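Long-range contacts in carbohydrate binding family 6 (Clostridium thermocellum, PDB 5A8C), which probably hydrolyses alpha-L-arabinofuranosidic linkages, as a family 43 glycoside hydrolase built on a five-bladed beta-propeller with a bound calcium ion: residues Ile31-Thr37 with Ile71-Ser75; Asn122-Val126 with Asp138-Leu144. All coordinates share one frame; numbering follows the deposited sequence.

Interaction 1. Residues Ile31-Thr37 with Ile71-Ser75; sequences IFSQRFT and ITCIS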
ATOM      1  N   ILE A  31      12.590 -10.521  -7.098  1.00  7.57           N
ATOM      2  CA  ILE A  31      11.550 -11.443  -7.508  1.00  7.96           C
ATOM      3  C   ILE A  31      10.946 -11.149  -8.860  1.00  8.35           C
ATOM      4  O   ILE A  31      10.423 -12.059  -9.511  1.00 10.13           O
ATOM      5  CB  ILE A  31      10.428 -11.606  -6.434  1.00  8.17           C
ATOM      6  CG1 ILE A  31       9.612 -10.327  -6.228  1.00  8.12           C
ATOM      7  CG2 ILE A  31      10.994 -12.130  -5.127  1.00  8.85           C
ATOM      8  CD1 ILE A  31       8.417 -10.525  -5.325  1.00  9.32           C
ATOM      9  N   PHE A  32      10.968  -9.886  -9.293  1.00  7.54           N
ATOM     10  CA  PHE A  32      10.260  -9.454 -10.505  1.00  7.53           C
ATOM     11  C   PHE A  32      10.931  -8.247 -11.088  1.00  7.65           C
ATOM     12  O   PHE A  32      10.948  -7.176 -10.460  1.00  8.31           O
ATOM     13  CB  PHE A  32       8.790  -9.138 -10.186  1.00  7.72           C
ATOM     14  CG  PHE A  32       8.006  -8.716 -11.382  1.00  7.65           C
ATOM     15  CD1 PHE A  32       7.680  -9.628 -12.391  1.00  8.51           C
ATOM     16  CD2 PHE A  32       7.603  -7.405 -11.538  1.00  8.19           C
ATOM     17  CE1 PHE A  32       6.963  -9.232 -13.492  1.00  9.20           C
ATOM     18  CE2 PHE A  32       6.882  -7.013 -12.645  1.00  8.64           C
ATOM     19  CZ  PHE A  32       6.548  -7.923 -13.630  1.00  8.90           C
ATOM     20  N   SER A  33      11.465  -8.385 -12.285  1.00  8.13           N
ATOM     21  CA  SER A  33      12.200  -7.274 -12.907  0.80  8.90           C
ATOM     22  C   SER A  33      11.689  -6.884 -14.273  1.00  8.08           C
ATOM     23  O   SER A  33      12.293  -6.025 -14.904  1.00  9.61           O
ATOM     24  CB  SER A  33      13.704  -7.575 -13.012  0.80 10.95           C
ATOM     25  OG  SER A  33      13.868  -8.720 -13.785  0.80 12.65           O
ATOM     26  N   GLN A  34      10.591  -7.487 -14.726  1.00  7.49           N
ATOM     27  CA  GLN A  34      10.144  -7.215 -16.101  1.00  7.52           C
ATOM     28  C   GLN A  34       9.833  -5.759 -16.353  1.00  7.80           C
ATOM     29  O   GLN A  34      10.151  -5.216 -17.410  1.00  9.11           O
ATOM     30  CB  GLN A  34       8.937  -8.044 -16.445  1.00  8.28           C
ATOM     31  CG  GLN A  34       9.163  -9.511 -16.398  1.00  9.63           C
ATOM     32  CD  GLN A  34      10.221  -9.955 -17.405  1.00  9.67           C
ATOM     33  OE1 GLN A  34      10.123  -9.609 -18.604  1.00 10.85           O
ATOM     34  NE2 GLN A  34      11.275 -10.626 -16.935  1.00 10.50           N
ATOM     35  N   ARG A  35       9.132  -5.149 -15.398  1.00  7.35           N
ATOM     36  CA  ARG A  35       8.752  -3.771 -15.396  1.00  7.69           C
ATOM     37  C   ARG A  35       8.963  -3.270 -13.985  1.00  6.99           C
ATOM     38  O   ARG A  35       8.994  -4.068 -13.058  1.00  7.62           O
ATOM     39  CB  ARG A  35       7.288  -3.597 -15.844  1.00  8.44           C
ATOM     40  CG  ARG A  35       7.020  -4.058 -17.261  1.00  9.92           C
ATOM     41  CD  ARG A  35       5.575  -3.993 -17.725  1.00  9.94           C
ATOM     42  NE  ARG A  35       4.662  -4.655 -16.823  1.00 10.18           N
ATOM     43  CZ  ARG A  35       4.574  -5.961 -16.637  1.00  9.49           C
ATOM     44  NH1 ARG A  35       5.326  -6.830 -17.293  1.00 10.60           N
ATOM     45  NH2 ARG A  35       3.715  -6.428 -15.773  1.00 10.20           N
ATOM     46  N   PHE A  36       9.074  -1.949 -13.814  1.00  6.83           N
ATOM     47  CA  PHE A  36       9.310  -1.399 -12.476  1.00  6.30           C
ATOM     48  C   PHE A  36       8.002  -1.319 -11.676  1.00  6.00           C
ATOM     49  O   PHE A  36       6.935  -1.004 -12.221  1.00  6.97           O
ATOM     50  CB  PHE A  36       9.991  -0.026 -12.624  1.00  6.72           C
ATOM     51  CG  PHE A  36      11.357  -0.126 -13.255  1.00  6.91           C
ATOM     52  CD1 PHE A  36      12.395  -0.697 -12.531  1.00  7.49           C
ATOM     53  CD2 PHE A  36      11.589   0.311 -14.546  1.00  7.86           C
ATOM     54  CE1 PHE A  36      13.649  -0.837 -13.116  1.00  8.59           C
ATOM     55  CE2 PHE A  36      12.845   0.144 -15.132  1.00  9.37           C
ATOM     56  CZ  PHE A  36      13.865  -0.413 -14.404  1.00  9.35           C
ATOM     57  N   THR A  37       8.125  -1.614 -10.386  1.00  5.99           N
ATOM     58  CA  THR A  37       6.971  -1.754  -9.493  1.00  6.30           C
ATOM     59  C   THR A  37       7.295  -1.147  -8.149  1.00  5.70           C
ATOM     60  O   THR A  37       8.423  -1.211  -7.650  1.00  6.28           O
ATOM     61  CB  THR A  37       6.640  -3.269  -9.278  1.00  7.13           C
ATOM     62  OG1 THR A  37       7.771  -4.026  -8.872  1.00  7.31           O
ATOM     63  CG2 THR A  37       6.022  -3.859 -10.546  1.00  7.47           C
ATOM     64  N   ILE A  71      -1.637  -0.200 -12.622  1.00  6.61           N
ATOM     65  CA  ILE A  71      -1.318  -1.085 -11.499  0.80  6.48           C
ATOM     66  C   ILE A  71      -0.893  -2.453 -12.068  1.00  6.20           C
ATOM     67  O   ILE A  71      -1.671  -3.068 -12.787  1.00  7.61           O
ATOM     68  CB  ILE A  71      -2.528  -1.253 -10.595  0.80  6.83           C
ATOM     69  CG1 ILE A  71      -2.963   0.036 -10.001  0.80  7.84           C
ATOM     70  CG2 ILE A  71      -2.286  -2.332  -9.545  0.80  6.73           C
ATOM     71  CD1 ILE A  71      -1.952   0.665  -9.174  0.80  8.73           C
ATOM     72  N   THR A  72       0.258  -2.931 -11.620  1.00  6.35           N
ATOM     73  CA  THR A  72       0.794  -4.242 -11.985  1.00  6.90           C
ATOM     74  C   THR A  72       0.342  -5.274 -10.986  1.00  6.72           C
ATOM     75  O   THR A  72       0.271  -4.976  -9.794  1.00  7.50           O
ATOM     76  CB  THR A  72       2.362  -4.161 -11.949  1.00  8.32           C
ATOM     77  OG1 THR A  72       2.807  -3.149 -12.823  1.00 10.20           O
ATOM     78  CG2 THR A  72       2.993  -5.492 -12.246  1.00  8.59           C
ATOM     79  N   CYS A  73       0.111  -6.516 -11.433  1.00  6.98           N
ATOM     80  CA  CYS A  73      -0.186  -7.603 -10.491  1.00  6.72           C
ATOM     81  C   CYS A  73       0.705  -8.788 -10.832  1.00  6.41           C
ATOM     82  O   CYS A  73       0.818  -9.192 -12.014  1.00  7.39           O
ATOM     83  CB  CYS A  73      -1.639  -8.027 -10.624  1.00  7.98           C
ATOM     84  SG  CYS A  73      -2.162  -9.399  -9.632  1.00 10.02           S
ATOM     85  N   ILE A  74       1.310  -9.383  -9.798  1.00  6.61           N
ATOM     86  CA  ILE A  74       2.061 -10.655  -9.892  1.00  7.02           C
ATOM     87  C   ILE A  74       1.502 -11.582  -8.819  1.00  6.87           C
ATOM     88  O   ILE A  74       0.932 -11.141  -7.831  1.00  7.58           O
ATOM     89  CB  ILE A  74       3.580 -10.424  -9.769  1.00  7.35           C
ATOM     90  CG1 ILE A  74       3.998  -9.982  -8.376  1.00  7.68           C
ATOM     91  CG2 ILE A  74       4.077  -9.485 -10.839  1.00  8.22           C
ATOM     92  CD1 ILE A  74       5.491  -9.867  -8.172  1.00  8.79           C
ATOM     93  N   SER A  75       1.723 -12.889  -8.983  1.00  7.58           N
ATOM     94  CA  SER A  75       1.262 -13.810  -7.954  1.00  7.52           C
ATOM     95  C   SER A  75       2.102 -15.040  -7.904  1.00  7.89           C
ATOM     96  O   SER A  75       2.846 -15.398  -8.822  1.00  9.03           O
ATOM     97  CB  SER A  75      -0.211 -14.223  -8.135  1.00  8.71           C
ATOM     98  OG  SER A  75      -0.357 -15.166  -9.204  1.00  9.75           O
TER
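I74 lays its CG2 methyl squarely on the ring of F32: the methyl carbon stands 3.8 Å from the ring centroid and only 6° off the ring normal, a CH-pi contact over the face. The ring is brought there by an extended first torsion, with F32 CG anti to the backbone N (chi1 -179°), and its other face is covered at the centre by the backbone N of Q34. The other branch of I74 stays on the same side of the ring plane but past the ring's rim, where its CD1 lies 3.9 Å from F32 CB and ends near the tip of I31, with 4.1 Å between I74 CD1 and I31 CD1.

T72 offers its methyl to several partners. T72 CG2 meets T37 CG2 at 3.8 Å, the two side chains standing at about a right angle, and also approaches the F32 ring obliquely, 4.2 Å from F32 CE2. R35 NH2 lies 3.7 Å from T72 CG2, again obliquely, a van der Waals contact beside a guanidinium that forms salt bridges to D84 through NH1 and to E87 through NE. E87 also bonds T72 OG1, so one carboxylate ties R35 and T72 together at their polar ends.

No hydrogen bond joins 31-37 to 71-75. In the antiparallel four-stranded sheet, one blade of the propeller, strand 48-56 lies between strands 36-45 and 70-76. Residues 31-35 lie over the face of this sheet that carries T72 and I74; I31 touches W82 in a loop, and F32 touches D84 of strand 83-90, at an edge of the sheet.

Interaction 2. Residues Asn122-Val126 with Asp138-Leu144; sequences NGIGV and DPLPGPL
D138 turns its carboxylate through an extended first torsion, CG anti to the backbone N (chi1 179°), and V126 sets CG1 between its own N and carbonyl carbon. The first torsion carries the carboxylate forward over the loop toward L140 N, and beside the backbone of V126; the second directs a methyl at two leucines. V126 CG1 lies 3.9 Å from L140 CD1 and 4.1 Å from L144 CD2, each leucine side chain crossing the valine at a slant.

D138 OD1 accepts the backbone N-H of L140 at 2.8 Å, nearly along the carboxylate C-O axis and with an N-H...O angle of 163°. This Asx turn shapes the loop locally at D138-L140; the loop lies against the start of strand 124-129, an outer strand of an antiparallel three-stranded sheet that forms part of a propeller blade. OD2 is held by Y117 and W97 and also accepts from a water, 2.8 Å away, which donates a second bond to G142 O and weakly accepts from V126 N. The water thus bridges the loop to the strand. Several donors surround the carboxylate, which would probably stabilise its negative charge. The carbonyl oxygen of V126 packs close to D138 without hydrogen bonding to its carboxylate, and receives a CA-H...O contact from D138 CA at 3.2 Å.

At the other end of the contact, L144 N reaches I124 O at 2.8 Å, but the N-H...O angle of 124° makes this bond weak. P143 sets its ring against the backbone here, with P143 CB 3.8 Å from G123 CA. L144 continues onto Y116 of strand 112-118 and M175 of strand 173-178.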
ATOM      1  N   ASN A 122      -5.356  13.927  -6.116  1.00  9.23           N
ATOM      2  CA  ASN A 122      -6.618  14.471  -6.597  0.70 10.01           C
ATOM      3  C   ASN A 122      -7.713  13.443  -6.508  1.00  8.66           C
ATOM      4  O   ASN A 122      -8.265  12.999  -7.513  1.00 10.49           O
ATOM      5  CB  ASN A 122      -6.484  14.960  -8.028  0.70 12.22           C
ATOM      6  CG  ASN A 122      -5.297  15.830  -8.221  0.70 16.59           C
ATOM      7  OD1 ASN A 122      -4.394  15.531  -9.043  0.70 21.84           O
ATOM      8  ND2 ASN A 122      -5.244  16.876  -7.459  0.70 18.53           N
ATOM      9  N   GLY A 123      -8.017  13.015  -5.268  1.00  9.23           N
ATOM     10  CA  GLY A 123      -9.039  12.031  -5.014  1.00  8.61           C
ATOM     11  C   GLY A 123      -8.513  10.619  -4.920  1.00  7.06           C
ATOM     12  O   GLY A 123      -7.499  10.253  -5.521  1.00  7.68           O
ATOM     13  N   ILE A 124      -9.256   9.772  -4.180  1.00  6.43           N
ATOM     14  CA  ILE A 124      -8.991   8.336  -4.074  1.00  6.15           C
ATOM     15  C   ILE A 124     -10.164   7.591  -4.718  1.00  5.96           C
ATOM     16  O   ILE A 124     -11.323   7.889  -4.428  1.00  7.06           O
ATOM     17  CB  ILE A 124      -8.810   7.931  -2.608  1.00  6.77           C
ATOM     18  CG1 ILE A 124      -7.527   8.545  -2.055  1.00  7.75           C
ATOM     19  CG2 ILE A 124      -8.809   6.407  -2.448  1.00  7.29           C
ATOM     20  CD1 ILE A 124      -7.368   8.444  -0.565  1.00  9.15           C
ATOM     21  N   GLY A 125      -9.820   6.641  -5.596  1.00  5.93           N
ATOM     22  CA  GLY A 125     -10.802   5.834  -6.277  1.00  6.17           C
ATOM     23  C   GLY A 125     -10.890   4.397  -5.798  1.00  5.63           C
ATOM     24  O   GLY A 125     -10.071   3.933  -4.997  1.00  6.33           O
ATOM     25  N   VAL A 126     -11.899   3.727  -6.325  1.00  6.12           N
ATOM     26  CA  VAL A 126     -12.076   2.281  -6.142  1.00  6.33           C
ATOM     27  C   VAL A 126     -12.394   1.655  -7.474  1.00  6.37           C
ATOM     28  O   VAL A 126     -13.236   2.117  -8.231  1.00  8.06           O
ATOM     29  CB  VAL A 126     -13.186   1.961  -5.127  1.00  6.96           C
ATOM     30  CG1 VAL A 126     -14.542   2.566  -5.527  1.00  8.03           C
ATOM     31  CG2 VAL A 126     -13.300   0.446  -4.919  1.00  7.59           C
ATOM     32  N   ASP A 138     -13.507   1.172 -12.347  1.00  7.19           N
ATOM     33  CA  ASP A 138     -14.062   2.061 -11.320  1.00  7.12           C
ATOM     34  C   ASP A 138     -15.490   2.406 -11.704  1.00  7.08           C
ATOM     35  O   ASP A 138     -15.718   2.952 -12.778  1.00  7.91           O
ATOM     36  CB  ASP A 138     -13.165   3.299 -11.173  1.00  7.55           C
ATOM     37  CG  ASP A 138     -13.658   4.311 -10.159  1.00  7.97           C
ATOM     38  OD1 ASP A 138     -14.846   4.342  -9.851  1.00  8.68           O
ATOM     39  OD2 ASP A 138     -12.756   5.034  -9.608  1.00  8.94           O
ATOM     40  N   PRO A 139     -16.465   2.014 -10.873  1.00  7.22           N
ATOM     41  CA  PRO A 139     -17.894   2.217 -11.233  1.00  7.81           C
ATOM     42  C   PRO A 139     -18.405   3.615 -10.996  1.00  7.64           C
ATOM     43  O   PRO A 139     -19.550   3.882 -11.364  1.00  9.48           O
ATOM     44  CB  PRO A 139     -18.594   1.242 -10.308  1.00  9.01           C
ATOM     45  CG  PRO A 139     -17.743   1.271  -9.042  1.00  8.94           C
ATOM     46  CD  PRO A 139     -16.306   1.383  -9.549  1.00  7.88           C
ATOM     47  N   LEU A 140     -17.602   4.492 -10.407  1.00  7.20           N
ATOM     48  CA  LEU A 140     -18.120   5.752  -9.878  1.00  7.37           C
ATOM     49  C   LEU A 140     -17.839   6.911 -10.839  1.00  7.44           C
ATOM     50  O   LEU A 140     -16.853   6.915 -11.584  1.00  8.66           O
ATOM     51  CB  LEU A 140     -17.446   6.069  -8.537  1.00  7.59           C
ATOM     52  CG  LEU A 140     -17.667   5.044  -7.442  1.00  8.65           C
ATOM     53  CD1 LEU A 140     -17.011   5.513  -6.149  1.00  8.98           C
ATOM     54  CD2 LEU A 140     -19.095   4.632  -7.218  1.00 10.38           C
ATOM     55  N   PRO A 141     -18.662   7.951 -10.777  1.00  8.03           N
ATOM     56  CA  PRO A 141     -18.430   9.125 -11.620  1.00  8.59           C
ATOM     57  C   PRO A 141     -17.313  10.027 -11.120  1.00  8.45           C
ATOM     58  O   PRO A 141     -16.875  10.918 -11.856  1.00 10.77           O
ATOM     59  CB  PRO A 141     -19.783   9.843 -11.594  1.00 10.08           C
ATOM     60  CG  PRO A 141     -20.381   9.452 -10.281  1.00 10.46           C
ATOM     61  CD  PRO A 141     -19.960   8.032 -10.068  1.00  9.13           C
ATOM     62  N   GLY A 142     -16.895   9.854  -9.875  1.00  8.80           N
ATOM     63  CA  GLY A 142     -15.855  10.646  -9.277  1.00  8.44           C
ATOM     64  C   GLY A 142     -15.196   9.866  -8.168  1.00  8.52           C
ATOM     65  O   GLY A 142     -15.483   8.684  -7.954  1.00  8.75           O
ATOM     66  N   PRO A 143     -14.284  10.519  -7.454  1.00  8.27           N
ATOM     67  CA  PRO A 143     -13.563   9.819  -6.373  1.00  8.08           C
ATOM     68  C   PRO A 143     -14.488   9.312  -5.291  1.00  7.23           C
ATOM     69  O   PRO A 143     -15.463   9.979  -4.909  1.00  9.38           O
ATOM     70  CB  PRO A 143     -12.582  10.852  -5.875  1.00  9.65           C
ATOM     71  CG  PRO A 143     -12.984  12.132  -6.433  1.00 11.17           C
ATOM     72  CD  PRO A 143     -13.821  11.909  -7.629  1.00  8.95           C
ATOM     73  N   LEU A 144     -14.110   8.211  -4.709  1.00  7.15           N
ATOM     74  CA  LEU A 144     -14.736   7.665  -3.528  1.00  7.48           C
ATOM     75  C   LEU A 144     -14.509   8.616  -2.332  1.00  7.46           C
ATOM     76  O   LEU A 144     -15.408   8.818  -1.499  1.00  8.83           O
ATOM     77  CB  LEU A 144     -14.211   6.279  -3.248  1.00  7.69           C
ATOM     78  CG  LEU A 144     -14.721   5.594  -1.988  1.00  8.32           C
ATOM     79  CD1 LEU A 144     -16.227   5.417  -2.007  1.00  9.50           C
ATOM     80  CD2 LEU A 144     -14.063   4.230  -1.822  1.00  9.03           C
TER
HETATM   81  O   HOH W   1     -13.818   6.350  -7.315  1.00  8.59           O

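How the interactions relate
Interactions 1 and 2 follow one another along the chain and belong to different blade sheets of the propeller. Their centres lie 24 Å apart, and their nearest atoms, about 10 Å apart, do not touch. Interaction 1 is a buried, largely apolar contact in which a loop and the strand it leads into meet a strand of the same sheet two places away, whereas interaction 2 is partly buried and joins a strand to a later loop through a weak backbone bond, a bridging water and the packing of V126 on two leucines. The calcium ion is about 13 Å from the T37 side chain and about 10 Å from that of I124, so neither is a ligand of the metal.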